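Local coordinates for protein acyl-coenzyme A oxidase 1 (Yarrowia lipolytica, PDB 5Y9D) that catalyses the FAD-dependent oxidation of saturated acyl-CoAs to (2E)-enoyl-CoAs, passing electrons to oxygen to give hydrogen peroxide, in peroxisomal fatty acid beta-oxidation, at residues E36-F42 / R637-L643; Q41-V47 / I588-L592; V479-L483 / T537-Q542. One frame throughout, in Å; residues are numbered along the deposited sequence.

Contact 1. Residues E36-F42 / R637-L643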
loop_
_atom_site.group_PDB
_atom_site.type_symbol
_atom_site.label_atom_id
_atom_site.label_comp_id
_atom_site.label_asym_id
_atom_site.label_seq_id
_atom_site.Cartn_x
_atom_site.Cartn_y
_atom_site.Cartn_z
ATOM N N GLU A 36 29.144 -10.170 6.281
ATOM C CA GLU A 36 28.092 -10.742 5.439
ATOM C C GLU A 36 28.589 -10.823 4.027
ATOM O O GLU A 36 28.337 -11.801 3.345
ATOM C CB GLU A 36 26.815 -9.910 5.426
ATOM C CG GLU A 36 25.975 -9.980 6.663
ATOM C CD GLU A 36 25.275 -11.308 6.890
ATOM O OE1 GLU A 36 25.135 -12.157 5.961
ATOM O OE2 GLU A 36 24.827 -11.473 8.052
ATOM N N ARG A 37 29.304 -9.789 3.605
ATOM C CA ARG A 37 29.775 -9.694 2.224
ATOM C C ARG A 37 30.979 -10.617 1.943
ATOM O O ARG A 37 31.258 -10.955 0.805
ATOM C CB ARG A 37 30.066 -8.229 1.848
ATOM C CG ARG A 37 30.473 -8.075 0.386
ATOM C CD ARG A 37 30.421 -6.646 -0.097
ATOM N NE ARG A 37 29.077 -6.077 -0.125
ATOM C CZ ARG A 37 28.668 -5.058 0.615
ATOM N NH1 ARG A 37 27.426 -4.593 0.493
ATOM N NH2 ARG A 37 29.479 -4.491 1.481
ATOM N N GLY A 38 31.695 -11.014 2.985
ATOM C CA GLY A 38 32.714 -12.065 2.846
ATOM C C GLY A 38 32.133 -13.460 2.634
ATOM O O GLY A 38 32.817 -14.331 2.121
ATOM N N LYS A 39 30.870 -13.683 3.011
ATOM C CA LYS A 39 30.228 -15.000 2.798
ATOM C C LYS A 39 29.925 -15.294 1.328
ATOM O O LYS A 39 29.737 -16.436 0.952
ATOM C CB LYS A 39 28.916 -15.120 3.560
ATOM C CG LYS A 39 28.960 -14.901 5.067
ATOM C CD LYS A 39 27.543 -14.807 5.642
ATOM C CE LYS A 39 27.567 -14.808 7.167
ATOM N NZ LYS A 39 26.213 -14.891 7.789
ATOM N N THR A 40 29.875 -14.274 0.484
ATOM C CA THR A 40 29.502 -14.485 -0.898
ATOM C C THR A 40 30.419 -15.519 -1.565
ATOM O O THR A 40 31.631 -15.401 -1.491
ATOM C CB THR A 40 29.502 -13.143 -1.649
ATOM O OG1 THR A 40 28.538 -12.289 -1.040
ATOM C CG2 THR A 40 29.124 -13.297 -3.134
ATOM N N GLN A 41 29.819 -16.516 -2.218
ATOM C CA GLN A 41 30.530 -17.682 -2.756
ATOM C C GLN A 41 30.901 -17.522 -4.218
ATOM O O GLN A 41 31.674 -18.313 -4.736
ATOM C CB GLN A 41 29.640 -18.925 -2.644
ATOM C CG GLN A 41 30.265 -20.093 -1.882
ATOM C CD GLN A 41 29.984 -20.005 -0.394
ATOM O OE1 GLN A 41 30.106 -18.931 0.198
ATOM N NE2 GLN A 41 29.584 -21.126 0.215
ATOM N N PHE A 42 30.317 -16.515 -4.871
ATOM C CA PHE A 42 30.411 -16.301 -6.323
ATOM C C PHE A 42 30.905 -14.873 -6.665
ATOM O O PHE A 42 30.956 -13.996 -5.817
ATOM C CB PHE A 42 29.031 -16.580 -6.974
ATOM C CG PHE A 42 27.889 -15.782 -6.374
ATOM C CD1 PHE A 42 27.650 -14.473 -6.764
ATOM C CD2 PHE A 42 27.073 -16.332 -5.413
ATOM C CE1 PHE A 42 26.627 -13.736 -6.189
ATOM C CE2 PHE A 42 26.040 -15.606 -4.855
ATOM C CZ PHE A 42 25.825 -14.299 -5.228
ATOM N N ARG A 637 19.494 -17.007 2.442
ATOM C CA ARG A 637 19.934 -16.041 3.423
ATOM C C ARG A 637 21.450 -15.957 3.528
ATOM O O ARG A 637 21.985 -14.861 3.710
ATOM C CB ARG A 637 19.290 -16.278 4.804
ATOM C CG ARG A 637 19.769 -15.343 5.929
ATOM C CD ARG A 637 20.900 -16.032 6.679
ATOM N NE ARG A 637 21.592 -15.277 7.719
ATOM C CZ ARG A 637 22.506 -14.325 7.516
ATOM N NH1 ARG A 637 23.106 -13.777 8.576
ATOM N NH2 ARG A 637 22.815 -13.901 6.279
ATOM N N ASP A 638 22.148 -17.076 3.386
ATOM C CA ASP A 638 23.604 -17.040 3.525
ATOM C C ASP A 638 24.241 -16.098 2.491
ATOM O O ASP A 638 25.297 -15.533 2.767
ATOM C CB ASP A 638 24.235 -18.453 3.447
ATOM C CG ASP A 638 25.755 -18.457 3.797
ATOM O OD1 ASP A 638 26.140 -18.020 4.901
ATOM O OD2 ASP A 638 26.574 -18.911 2.969
ATOM N N GLN A 639 23.605 -15.953 1.328
ATOM C CA GLN A 639 24.144 -15.182 0.202
ATOM C C GLN A 639 23.385 -13.869 -0.127
ATOM O O GLN A 639 23.573 -13.323 -1.211
ATOM C CB GLN A 639 24.145 -16.048 -1.073
ATOM C CG GLN A 639 24.968 -17.339 -1.054
ATOM C CD GLN A 639 26.471 -17.088 -1.046
ATOM O OE1 GLN A 639 27.072 -16.680 -2.061
ATOM N NE2 GLN A 639 27.097 -17.348 0.107
ATOM N N VAL A 640 22.539 -13.359 0.774
ATOM C CA VAL A 640 21.681 -12.238 0.415
ATOM C C VAL A 640 22.424 -11.036 -0.107
ATOM O O VAL A 640 21.901 -10.335 -1.018
ATOM C CB VAL A 640 20.814 -11.702 1.556
ATOM C CG1 VAL A 640 19.518 -12.464 1.611
ATOM C CG2 VAL A 640 21.540 -11.688 2.904
ATOM N N ILE A 641 23.570 -10.764 0.496
ATOM C CA ILE A 641 24.400 -9.644 0.122
ATOM C C ILE A 641 24.916 -9.801 -1.291
ATOM O O ILE A 641 24.997 -8.839 -2.017
ATOM C CB ILE A 641 25.536 -9.411 1.124
ATOM C CG1 ILE A 641 24.963 -9.093 2.493
ATOM C CG2 ILE A 641 26.399 -8.251 0.692
ATOM C CD1 ILE A 641 23.935 -7.992 2.469
ATOM N N GLY A 642 25.280 -11.012 -1.675
ATOM C CA GLY A 642 25.689 -11.243 -3.039
ATOM C C GLY A 642 24.611 -11.011 -4.075
ATOM O O GLY A 642 24.857 -10.337 -5.039
ATOM N N LEU A 643 23.407 -11.518 -3.859
ATOM C CA LEU A 643 22.302 -11.334 -4.809
ATOM C C LEU A 643 21.791 -9.886 -4.962
ATOM O O LEU A 643 21.558 -9.335 -6.086
ATOM C CB LEU A 643 21.186 -12.303 -4.440
ATOM C CG LEU A 643 21.770 -13.684 -4.138
ATOM C CD1 LEU A 643 20.863 -14.532 -3.277
ATOM C CD2 LEU A 643 22.140 -14.423 -5.406
#
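The end of helix 28-38 and the loop after it dock on the start of helix 640-646, E36 meeting R637 at one side, and K39 and Q41 meeting Q639 at the other. R637 grips the carboxylate of E36 in a bidentate, end-on salt bridge of two hydrogen bonds: NH2 of R637 lies 2.9 Å from OE1 of E36, and NH1 of R637 2.9 Å from OE2 of E36. Both are nearly straight; carboxylate and guanidinium are only 26° from coplanar, and OE2 is met on its syn lone pair. Opposite charges suit this buried place; E36 also bridges to K350 and R637 to D353. K39, extended beyond CG, brings NZ over one face of the guanidinium, 3.4 Å from NH1 of R637. These like charges are probably eased by the acids around them, E36 making a weak bridge to NZ.

A type I turn, R637 to V640, connects helix 619-637 to helix 640-646, with Q639 at the N-cap position. Its amide, which offers an NH2 and a carbonyl, suits bare backbone: NE2 of Q639 gives to O of K39 at 2.9 Å from above the carbonyl plane, while OE1 of Q639 accepts from N of Q41 at 2.8 Å, in plane on a lone pair. The bend at chi2 (-70°) turns the amide to the loop.

Having no side chain, G642 lets the loop come close: C of G642 meets the ring of F42 at its edge, 3.7 Å from CZ, and CG2 of T40 covers one face of that ring. Branched I641 serves two partners, CG1 packing 3.6 Å from CB of E36 and CG2 lying 3.5 Å from NE of R37, whose guanidinium is held by D645 and by Y661, through its carbonyl and a cation-pi contact.

Contact 2. Residues Q41-V47 / I588-L592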
loop_
_atom_site.group_PDB
_atom_site.type_symbol
_atom_site.label_atom_id
_atom_site.label_comp_id
_atom_site.label_asym_id
_atom_site.label_seq_id
_atom_site.Cartn_x
_atom_site.Cartn_y
_atom_site.Cartn_z
ATOM N N GLN A 41 29.819 -16.516 -2.218
ATOM C CA GLN A 41 30.530 -17.682 -2.756
ATOM C C GLN A 41 30.901 -17.522 -4.218
ATOM O O GLN A 41 31.674 -18.313 -4.736
ATOM C CB GLN A 41 29.640 -18.925 -2.644
ATOM C CG GLN A 41 30.265 -20.093 -1.882
ATOM C CD GLN A 41 29.984 -20.005 -0.394
ATOM O OE1 GLN A 41 30.106 -18.931 0.198
ATOM N NE2 GLN A 41 29.584 -21.126 0.215
ATOM N N PHE A 42 30.317 -16.515 -4.871
ATOM C CA PHE A 42 30.411 -16.301 -6.323
ATOM C C PHE A 42 30.905 -14.873 -6.665
ATOM O O PHE A 42 30.956 -13.996 -5.817
ATOM C CB PHE A 42 29.031 -16.580 -6.974
ATOM C CG PHE A 42 27.889 -15.782 -6.374
ATOM C CD1 PHE A 42 27.650 -14.473 -6.764
ATOM C CD2 PHE A 42 27.073 -16.332 -5.413
ATOM C CE1 PHE A 42 26.627 -13.736 -6.189
ATOM C CE2 PHE A 42 26.040 -15.606 -4.855
ATOM C CZ PHE A 42 25.825 -14.299 -5.228
ATOM N N THR A 43 31.292 -14.649 -7.904
ATOM C CA THR A 43 31.613 -13.316 -8.386
ATOM C C THR A 43 30.329 -12.540 -8.706
ATOM O O THR A 43 29.568 -12.920 -9.614
ATOM C CB THR A 43 32.459 -13.401 -9.654
ATOM O OG1 THR A 43 33.676 -14.105 -9.353
ATOM C CG2 THR A 43 32.771 -11.991 -10.218
ATOM N N VAL A 44 30.093 -11.455 -7.967
ATOM C CA VAL A 44 28.835 -10.707 -8.067
ATOM C C VAL A 44 28.479 -10.374 -9.510
ATOM O O VAL A 44 27.353 -10.517 -9.917
ATOM C CB VAL A 44 28.871 -9.391 -7.255
ATOM C CG1 VAL A 44 27.692 -8.503 -7.608
ATOM C CG2 VAL A 44 28.866 -9.683 -5.771
ATOM N N ARG A 45 29.453 -9.947 -10.286
ATOM C CA ARG A 45 29.191 -9.513 -11.649
ATOM C C ARG A 45 28.725 -10.641 -12.547
ATOM O O ARG A 45 28.131 -10.369 -13.585
ATOM C CB ARG A 45 30.422 -8.857 -12.234
ATOM C CG ARG A 45 30.137 -7.993 -13.424
ATOM C CD ARG A 45 31.433 -7.508 -14.022
ATOM N NE ARG A 45 31.224 -6.618 -15.171
ATOM C CZ ARG A 45 30.847 -5.335 -15.094
ATOM N NH1 ARG A 45 30.547 -4.758 -13.928
ATOM N NH2 ARG A 45 30.737 -4.631 -16.199
ATOM N N ASP A 46 28.977 -11.906 -12.187
ATOM C CA ASP A 46 28.444 -12.991 -12.999
ATOM C C ASP A 46 26.897 -13.025 -12.849
ATOM O O ASP A 46 26.185 -13.187 -13.836
ATOM C CB ASP A 46 29.073 -14.349 -12.652
ATOM C CG ASP A 46 30.544 -14.487 -13.096
ATOM O OD1 ASP A 46 31.004 -13.845 -14.065
ATOM O OD2 ASP A 46 31.248 -15.297 -12.473
ATOM N N VAL A 47 26.379 -12.867 -11.631
ATOM C CA VAL A 47 24.925 -12.780 -11.432
ATOM C C VAL A 47 24.347 -11.520 -12.097
ATOM O O VAL A 47 23.293 -11.586 -12.706
ATOM C CB VAL A 47 24.499 -12.788 -9.947
ATOM C CG1 VAL A 47 22.985 -12.896 -9.841
ATOM C CG2 VAL A 47 25.132 -13.952 -9.213
ATOM N N ILE A 588 27.215 -20.069 -10.799
ATOM C CA ILE A 588 26.089 -19.358 -10.177
ATOM C C ILE A 588 24.825 -20.173 -10.222
ATOM O O ILE A 588 23.898 -19.955 -9.422
ATOM C CB ILE A 588 25.850 -17.954 -10.789
ATOM C CG1 ILE A 588 25.520 -18.041 -12.277
ATOM C CG2 ILE A 588 27.079 -17.082 -10.591
ATOM C CD1 ILE A 588 25.694 -16.748 -13.052
ATOM N N LYS A 589 24.788 -21.158 -11.105
ATOM C CA LYS A 589 23.540 -21.919 -11.317
ATOM C C LYS A 589 22.879 -22.440 -10.025
ATOM O O LYS A 589 21.654 -22.317 -9.874
ATOM C CB LYS A 589 23.739 -23.061 -12.310
ATOM C CG LYS A 589 22.531 -23.308 -13.182
ATOM C CD LYS A 589 22.453 -24.739 -13.693
ATOM C CE LYS A 589 23.158 -24.927 -15.029
ATOM N NZ LYS A 589 22.508 -26.041 -15.786
ATOM N N PRO A 590 23.669 -22.975 -9.076
ATOM C CA PRO A 590 23.023 -23.564 -7.886
ATOM C C PRO A 590 22.374 -22.563 -6.946
ATOM O O PRO A 590 21.364 -22.881 -6.333
ATOM C CB PRO A 590 24.162 -24.308 -7.179
ATOM C CG PRO A 590 25.185 -24.499 -8.242
ATOM C CD PRO A 590 25.105 -23.267 -9.099
ATOM N N HIS A 591 22.938 -21.364 -6.845
ATOM C CA HIS A 591 22.329 -20.295 -6.041
ATOM C C HIS A 591 21.085 -19.761 -6.722
ATOM O O HIS A 591 20.065 -19.512 -6.068
ATOM C CB HIS A 591 23.309 -19.160 -5.790
ATOM C CG HIS A 591 24.623 -19.611 -5.236
ATOM N ND1 HIS A 591 25.778 -19.642 -5.996
ATOM C CD2 HIS A 591 24.960 -20.071 -4.009
ATOM C CE1 HIS A 591 26.770 -20.109 -5.259
ATOM N NE2 HIS A 591 26.302 -20.371 -4.047
ATOM N N LEU A 592 21.169 -19.581 -8.041
ATOM C CA LEU A 592 20.002 -19.204 -8.819
ATOM C C LEU A 592 18.922 -20.281 -8.752
ATOM O O LEU A 592 17.713 -19.957 -8.725
ATOM C CB LEU A 592 20.372 -18.933 -10.266
ATOM C CG LEU A 592 21.268 -17.738 -10.599
ATOM C CD1 LEU A 592 21.541 -17.814 -12.084
ATOM C CD2 LEU A 592 20.638 -16.397 -10.282
#
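F42 and H591 form the aromatic part of this contact, an oblique pair with ring centroids 5.1 Å apart and planes at 50°, neither stacked nor edge-to-face. CD2 of F42 comes in over one face of the imidazole, nearer its rim than its centre, 3.6 Å from ND1 of H591. The imidazole gives F42 a flat surface to lean on, and being polar it tolerates the partly exposed position. H591 puts its CG anti to its carbonyl carbon (chi1 -52°), which carries the ring out from helix 589-606 to the loop. Further round the ring, on the same side of its plane, CB of Q41 comes obliquely to 3.9 Å from NE2 of H591.

The apolar part centres on I588, a buried residue near the start of helix 589-606. Its two branches divide the work. CG2 of I588 sits among three carbons, 3.9 Å from CG2 of V47 and 4.1 Å from CB of F42, with CB of D46 as the third. The longer branch, with CG1 placed between N and the carbonyl carbon (chi1 61°), carries CD1 of I588 to 3.7 Å from O of D46, a backbone atom of the opposing helix. A beta-branched residue thus fills the corner between loop and helix. One turn further on, CD2 of L592 lies 4.2 Å from CG1 of V47, a looser touch.

Between the two segments the contact is made by packing, and the backbone bonds lie within each segment. D46 N bonds to O of T43, closing the first turn of helix 44-52, and L592 N bonds to O of I588.

Around the contact, helix 355-391 places Y369 against both V47 and L592. Helix 640-646 adds L643 on F42 and A646 on V47, and helix 558-581 brings I581 against L592.

Contact 3. Residues V479-L483 / T537-Q542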
loop_
_atom_site.group_PDB
_atom_site.type_symbol
_atom_site.label_atom_id
_atom_site.label_comp_id
_atom_site.label_asym_id
_atom_site.label_seq_id
_atom_site.Cartn_x
_atom_site.Cartn_y
_atom_site.Cartn_z
ATOM N N VAL A 479 -9.211 -18.014 -22.640
ATOM C CA VAL A 479 -10.324 -18.816 -23.065
ATOM C C VAL A 479 -10.301 -18.946 -24.590
ATOM O O VAL A 479 -10.385 -20.049 -25.110
ATOM C CB VAL A 479 -11.637 -18.250 -22.566
ATOM C CG1 VAL A 479 -12.803 -18.992 -23.176
ATOM C CG2 VAL A 479 -11.714 -18.352 -21.049
ATOM N N GLN A 480 -10.124 -17.839 -25.306
ATOM C CA GLN A 480 -10.084 -17.875 -26.775
ATOM C C GLN A 480 -8.926 -18.678 -27.335
ATOM O O GLN A 480 -9.007 -19.212 -28.436
ATOM C CB GLN A 480 -10.062 -16.447 -27.347
ATOM C CG GLN A 480 -11.406 -15.751 -27.163
ATOM C CD GLN A 480 -11.329 -14.255 -27.260
ATOM O OE1 GLN A 480 -10.302 -13.631 -26.963
ATOM N NE2 GLN A 480 -12.436 -13.656 -27.647
ATOM N N SER A 481 -7.838 -18.757 -26.584
ATOM C CA SER A 481 -6.716 -19.570 -27.001
ATOM C C SER A 481 -7.015 -21.057 -26.848
ATOM O O SER A 481 -6.646 -21.840 -27.695
ATOM C CB SER A 481 -5.496 -19.187 -26.203
ATOM O OG SER A 481 -5.104 -17.913 -26.623
ATOM N N ALA A 482 -7.691 -21.403 -25.759
ATOM C CA ALA A 482 -8.191 -22.744 -25.501
ATOM C C ALA A 482 -9.135 -23.251 -26.592
ATOM O O ALA A 482 -9.032 -24.402 -26.998
ATOM C CB ALA A 482 -8.899 -22.789 -24.136
ATOM N N LEU A 483 -10.063 -22.407 -27.050
ATOM C CA LEU A 483 -10.938 -22.783 -28.172
ATOM C C LEU A 483 -10.128 -23.022 -29.438
ATOM O O LEU A 483 -10.353 -23.991 -30.134
ATOM C CB LEU A 483 -12.020 -21.723 -28.423
ATOM C CG LEU A 483 -13.007 -21.516 -27.269
ATOM C CD1 LEU A 483 -13.881 -20.314 -27.589
ATOM C CD2 LEU A 483 -13.844 -22.755 -27.005
ATOM N N THR A 537 -12.973 -23.070 -17.205
ATOM C CA THR A 537 -13.553 -21.785 -17.525
ATOM C C THR A 537 -14.003 -21.821 -18.959
ATOM O O THR A 537 -15.099 -21.379 -19.261
ATOM C CB THR A 537 -12.563 -20.616 -17.314
ATOM O OG1 THR A 537 -12.176 -20.555 -15.933
ATOM C CG2 THR A 537 -13.213 -19.286 -17.708
ATOM N N THR A 538 -13.197 -22.387 -19.843
ATOM C CA THR A 538 -13.647 -22.554 -21.230
ATOM C C THR A 538 -14.902 -23.437 -21.361
ATOM O O THR A 538 -15.752 -23.218 -22.244
ATOM C CB THR A 538 -12.544 -23.128 -22.098
ATOM O OG1 THR A 538 -11.385 -22.281 -21.990
ATOM C CG2 THR A 538 -13.004 -23.194 -23.530
ATOM N N ASP A 539 -15.017 -24.414 -20.469
ATOM C CA ASP A 539 -16.225 -25.221 -20.381
ATOM C C ASP A 539 -17.467 -24.399 -20.035
ATOM O O ASP A 539 -18.457 -24.483 -20.751
ATOM C CB ASP A 539 -16.054 -26.365 -19.368
ATOM C CG ASP A 539 -16.906 -27.566 -19.703
ATOM O OD1 ASP A 539 -16.654 -28.186 -20.763
ATOM O OD2 ASP A 539 -17.819 -27.883 -18.912
ATOM N N LYS A 540 -17.426 -23.626 -18.945
ATOM C CA LYS A 540 -18.576 -22.810 -18.559
ATOM C C LYS A 540 -18.956 -21.853 -19.680
ATOM O O LYS A 540 -20.134 -21.588 -19.905
ATOM C CB LYS A 540 -18.314 -22.018 -17.281
ATOM C CG LYS A 540 -18.172 -22.848 -16.009
ATOM C CD LYS A 540 -19.515 -23.316 -15.451
ATOM C CE LYS A 540 -19.491 -23.405 -13.925
ATOM N NZ LYS A 540 -20.847 -23.684 -13.366
ATOM N N TYR A 541 -17.965 -21.340 -20.390
ATOM C CA TYR A 541 -18.204 -20.342 -21.437
ATOM C C TYR A 541 -19.017 -20.944 -22.546
ATOM O O TYR A 541 -20.003 -20.368 -22.956
ATOM C CB TYR A 541 -16.880 -19.766 -21.967
ATOM C CG TYR A 541 -16.970 -18.908 -23.214
ATOM C CD1 TYR A 541 -17.256 -17.538 -23.149
ATOM C CD2 TYR A 541 -16.719 -19.452 -24.460
ATOM C CE1 TYR A 541 -17.311 -16.753 -24.304
ATOM C CE2 TYR A 541 -16.761 -18.676 -25.606
ATOM C CZ TYR A 541 -17.065 -17.344 -25.524
ATOM O OH TYR A 541 -17.097 -16.645 -26.694
ATOM N N GLN A 542 -18.607 -22.117 -23.012
ATOM C CA GLN A 542 -19.343 -22.857 -24.055
ATOM C C GLN A 542 -20.835 -23.026 -23.708
ATOM O O GLN A 542 -21.705 -22.699 -24.521
ATOM C CB GLN A 542 -18.709 -24.222 -24.242
ATOM C CG GLN A 542 -17.311 -24.185 -24.826
ATOM C CD GLN A 542 -16.522 -25.438 -24.503
ATOM O OE1 GLN A 542 -16.396 -25.838 -23.342
ATOM N NE2 GLN A 542 -15.983 -26.065 -25.534
#
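A nearly perpendicular helix-helix packing, made by apolar and threonine side chains, joins the C-terminal part of helix 467-486 to helix 519-544 in the helical C-terminal half of the oxidase. V479, A482 and L483 face T537, T538 and Y541. The axes of the two short segments approach to 9.8 Å and cross at -83°, so the meeting is confined to about one turn of each helix.

T538 is the middle of it. Its hydroxyl bonds back to O of I534, one turn earlier in its own helix, so the polar group is satisfied internally and can be buried against carbon. OG1 of T538 lies 3.3 Å from CB of A482, whose small methyl fits directly against the hydroxyl. With OG1 beside the backbone N (chi1 -55°), the methyl CG2 of T538 is left anti to that N and reaches CD2 of L483 at 3.6 Å, the two side chains lying alongside, pointing opposite ways.

V479 uses both branches. CG2 of V479 meets CG2 of T537 at 3.8 Å, while CG1 of V479 rests over one face of the Y541 ring, 4.1 Å from its CD2. L483 crosses that tyrosine at about a right angle, its CD1 being 3.9 Å from CE2 of Y541. The broad ring thus suits two aliphatic partners at once.

Helix 550-556 extends the packing: its F554 stacks on Y541 and also touches V479, with P550 and A553 against Y541. Helix 558-581 supplies Q560 and C564 beside T537.

Contacts 1 and 2 are consecutive parts of one interface: they share Q41 and F42, and their centres are 10 Å apart. CG of Q639 in contact 1 touches CD2 of H591 in contact 2 at 4.0 Å, so the link between helices 28-38 and 44-52 is flanked first by helix 640-646 and then by helix 589-606. In contact 1 the side chain of R637 is about 13 Å from a bound FAD; K350, the partner of E36, directly precedes I351, and D353, the partner of R637, directly precedes Y354, both of the FAD pocket. Contact 3 is remote, centred 47 Å from contact 1 and 43 Å from contact 2.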